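PDB 2INC: toluene, o-xylene monooxygenase oxygenase subunit from Pseudomonas stutzeri, which forms part of the multi-subunit oxygenase that probably hydroxylates toluene and o-xylene, as a helical ferritin-like member of the methane/phenol/alkene hydroxylase family. Local coordinates for residues B[52-57]-B[204-209]. Sequence-based numbering, arbitrary orientation.
Sequences KKYCFD and IAWDWG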
loop_
_atom_site.group_PDB
_atom_site.type_symbol
_atom_site.label_atom_id
_atom_site.label_comp_id
_atom_site.label_asym_id
_atom_site.label_seq_id
_atom_site.Cartn_x
_atom_site.Cartn_y
_atom_site.Cartn_z
ATOM N N LYS B 52 -19.697 21.302 -31.521
ATOM C CA LYS B 52 -20.747 22.336 -31.499
ATOM C C LYS B 52 -22.094 21.765 -31.865
ATOM O O LYS B 52 -23.090 22.099 -31.249
ATOM C CB LYS B 52 -20.389 23.492 -32.423
ATOM C CG LYS B 52 -19.093 24.182 -31.939
ATOM C CD LYS B 52 -18.870 25.488 -32.714
ATOM C CE LYS B 52 -18.575 25.184 -34.156
ATOM N NZ LYS B 52 -18.146 26.457 -34.819
ATOM N N LYS B 53 -22.129 20.878 -32.852
ATOM C CA LYS B 53 -23.418 20.334 -33.260
ATOM C C LYS B 53 -23.980 19.321 -32.239
ATOM O O LYS B 53 -25.173 19.392 -31.938
ATOM C CB LYS B 53 -23.333 19.740 -34.663
ATOM C CG LYS B 53 -24.605 19.067 -35.137
ATOM C CD LYS B 53 -24.527 18.829 -36.641
ATOM C CE LYS B 53 -25.743 18.041 -37.176
ATOM N NZ LYS B 53 -26.989 18.869 -37.128
ATOM N N TYR B 54 -23.133 18.430 -31.680
ATOM C CA TYR B 54 -23.617 17.260 -30.974
ATOM C C TYR B 54 -23.476 17.405 -29.466
ATOM O O TYR B 54 -24.132 16.678 -28.734
ATOM C CB TYR B 54 -22.948 15.977 -31.504
ATOM C CG TYR B 54 -23.261 15.698 -32.973
ATOM C CD1 TYR B 54 -24.570 15.668 -33.442
ATOM C CD2 TYR B 54 -22.260 15.455 -33.880
ATOM C CE1 TYR B 54 -24.869 15.408 -34.767
ATOM C CE2 TYR B 54 -22.554 15.170 -35.220
ATOM C CZ TYR B 54 -23.863 15.151 -35.631
ATOM O OH TYR B 54 -24.155 14.870 -36.941
ATOM N N CYS B 55 -22.628 18.329 -28.983
ATOM C CA CYS B 55 -22.625 18.590 -27.554
ATOM C C CYS B 55 -23.428 19.904 -27.359
ATOM O O CYS B 55 -24.519 19.867 -26.837
ATOM C CB CYS B 55 -21.182 18.635 -26.978
ATOM S SG CYS B 55 -21.169 19.027 -25.190
ATOM N N PHE B 56 -22.904 21.037 -27.851
ATOM C CA PHE B 56 -23.447 22.365 -27.523
ATOM C C PHE B 56 -24.872 22.591 -28.004
ATOM O O PHE B 56 -25.681 23.145 -27.247
ATOM C CB PHE B 56 -22.509 23.515 -27.954
ATOM C CG PHE B 56 -21.169 23.439 -27.294
ATOM C CD1 PHE B 56 -21.087 23.366 -25.914
ATOM C CD2 PHE B 56 -20.000 23.387 -28.031
ATOM C CE1 PHE B 56 -19.850 23.255 -25.265
ATOM C CE2 PHE B 56 -18.729 23.259 -27.392
ATOM C CZ PHE B 56 -18.657 23.222 -26.008
ATOM N N ASP B 57 -25.196 22.108 -29.196
ATOM C CA ASP B 57 -26.543 22.363 -29.756
ATOM C C ASP B 57 -27.624 21.344 -29.411
ATOM O O ASP B 57 -28.730 21.382 -30.004
ATOM C CB ASP B 57 -26.467 22.505 -31.244
ATOM C CG ASP B 57 -25.750 23.762 -31.657
ATOM O OD1 ASP B 57 -25.493 24.650 -30.780
ATOM O OD2 ASP B 57 -25.405 23.842 -32.852
ATOM N N ILE B 204 -25.386 5.418 -34.242
ATOM C CA ILE B 204 -25.174 6.620 -35.062
ATOM C C ILE B 204 -26.008 7.814 -34.616
ATOM O O ILE B 204 -26.121 8.837 -35.334
ATOM C CB ILE B 204 -25.265 6.314 -36.576
ATOM C CG1 ILE B 204 -26.674 5.891 -36.980
ATOM C CG2 ILE B 204 -24.216 5.230 -36.936
ATOM C CD1 ILE B 204 -26.852 5.807 -38.475
ATOM N N ALA B 205 -26.545 7.742 -33.400
ATOM C CA ALA B 205 -27.245 8.887 -32.812
ATOM C C ALA B 205 -26.195 9.786 -32.093
ATOM O O ALA B 205 -25.838 9.481 -30.941
ATOM C CB ALA B 205 -28.231 8.367 -31.787
ATOM N N TRP B 206 -25.700 10.851 -32.745
ATOM C CA TRP B 206 -24.478 11.515 -32.271
ATOM C C TRP B 206 -24.707 12.606 -31.226
ATOM O O TRP B 206 -23.788 12.980 -30.485
ATOM C CB TRP B 206 -23.653 12.092 -33.425
ATOM C CG TRP B 206 -23.391 11.184 -34.547
ATOM C CD1 TRP B 206 -23.753 11.388 -35.853
ATOM C CD2 TRP B 206 -22.627 9.971 -34.521
ATOM N NE1 TRP B 206 -23.273 10.363 -36.643
ATOM C CE2 TRP B 206 -22.577 9.483 -35.850
ATOM C CE3 TRP B 206 -21.957 9.262 -33.503
ATOM C CZ2 TRP B 206 -21.921 8.304 -36.188
ATOM C CZ3 TRP B 206 -21.304 8.103 -33.823
ATOM C CH2 TRP B 206 -21.284 7.625 -35.179
ATOM N N ASP B 207 -25.932 13.113 -31.165
ATOM C CA ASP B 207 -26.280 14.115 -30.187
ATOM C C ASP B 207 -26.110 13.504 -28.811
ATOM O O ASP B 207 -26.594 12.400 -28.578
ATOM C CB ASP B 207 -27.712 14.507 -30.412
ATOM C CG ASP B 207 -28.160 15.562 -29.463
ATOM O OD1 ASP B 207 -28.188 16.733 -29.876
ATOM O OD2 ASP B 207 -28.436 15.232 -28.301
ATOM N N TRP B 208 -25.441 14.192 -27.892
ATOM C CA TRP B 208 -25.126 13.532 -26.625
ATOM C C TRP B 208 -26.372 13.065 -25.895
ATOM O O TRP B 208 -26.399 11.931 -25.339
ATOM C CB TRP B 208 -24.207 14.381 -25.738
ATOM C CG TRP B 208 -24.902 15.415 -24.862
ATOM C CD1 TRP B 208 -25.170 16.684 -25.176
ATOM C CD2 TRP B 208 -25.432 15.194 -23.550
ATOM N NE1 TRP B 208 -25.824 17.314 -24.124
ATOM C CE2 TRP B 208 -25.994 16.406 -23.119
ATOM C CE3 TRP B 208 -25.452 14.089 -22.691
ATOM C CZ2 TRP B 208 -26.564 16.562 -21.854
ATOM C CZ3 TRP B 208 -26.056 14.227 -21.422
ATOM C CH2 TRP B 208 -26.617 15.455 -21.037
ATOM N N GLY B 209 -27.408 13.918 -25.910
ATOM C CA GLY B 209 -28.655 13.619 -25.163
ATOM C C GLY B 209 -29.432 12.501 -25.831
ATOM O O GLY B 209 -29.999 11.638 -25.176
#
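The ring of Y54 lies against the CB of W206, and the two side chains are joined by aromatic and CH-pi contact. W206 CB sits over the middle of one face, 3.5 Å from the Y54 ring centroid and only 3° off the ring normal, a well-centred CH-pi contact. K53 CG covers the opposite face toward the rim. Beyond CB the indole turns away: its five-membered ring meets the Y54 ring at 54°, an oblique pair with centroids 5.1 Å apart, and W206 CD1 comes within 3.7 Å of Y54 OH. I204 O stands 3.4 Å above one face of the W206 indole, toward its rim.

One backbone hydrogen bond links the segments, W208 N to Y54 O at 2.9 Å, with the donor in the carbonyl plane and an N-H...O angle of 161°. The edge of the W208 ring meets the same carbonyl, Y54 O, and C55 O next to it, which lies 3.6 Å from W208 CD1. W208 CG is set between its own backbone N and carbonyl carbon. C55 SG lies obliquely 5.2 Å from the centroid of the W208 five-membered ring, a loose sulfur-aromatic contact.

D207 is the N-cap of helix 208-237. The main partner of its OD2 is S58 OG, just past helix 46-56, which ties the cap to the chain leaving that helix; OD2 also accepts from E210 N and, weakly, from G209 N.

The contact thus packs the last turn of the short helix 46-56, widened to a pi-type turn, against the start of the long helix 208-237 of this all-helical, ferritin-clan subunit. Helix 121-138 borders both, Y134 bonding W206 O and I138 touching Y54, C55 and W208, while W50 meets Y54 and W206 edge-to-face.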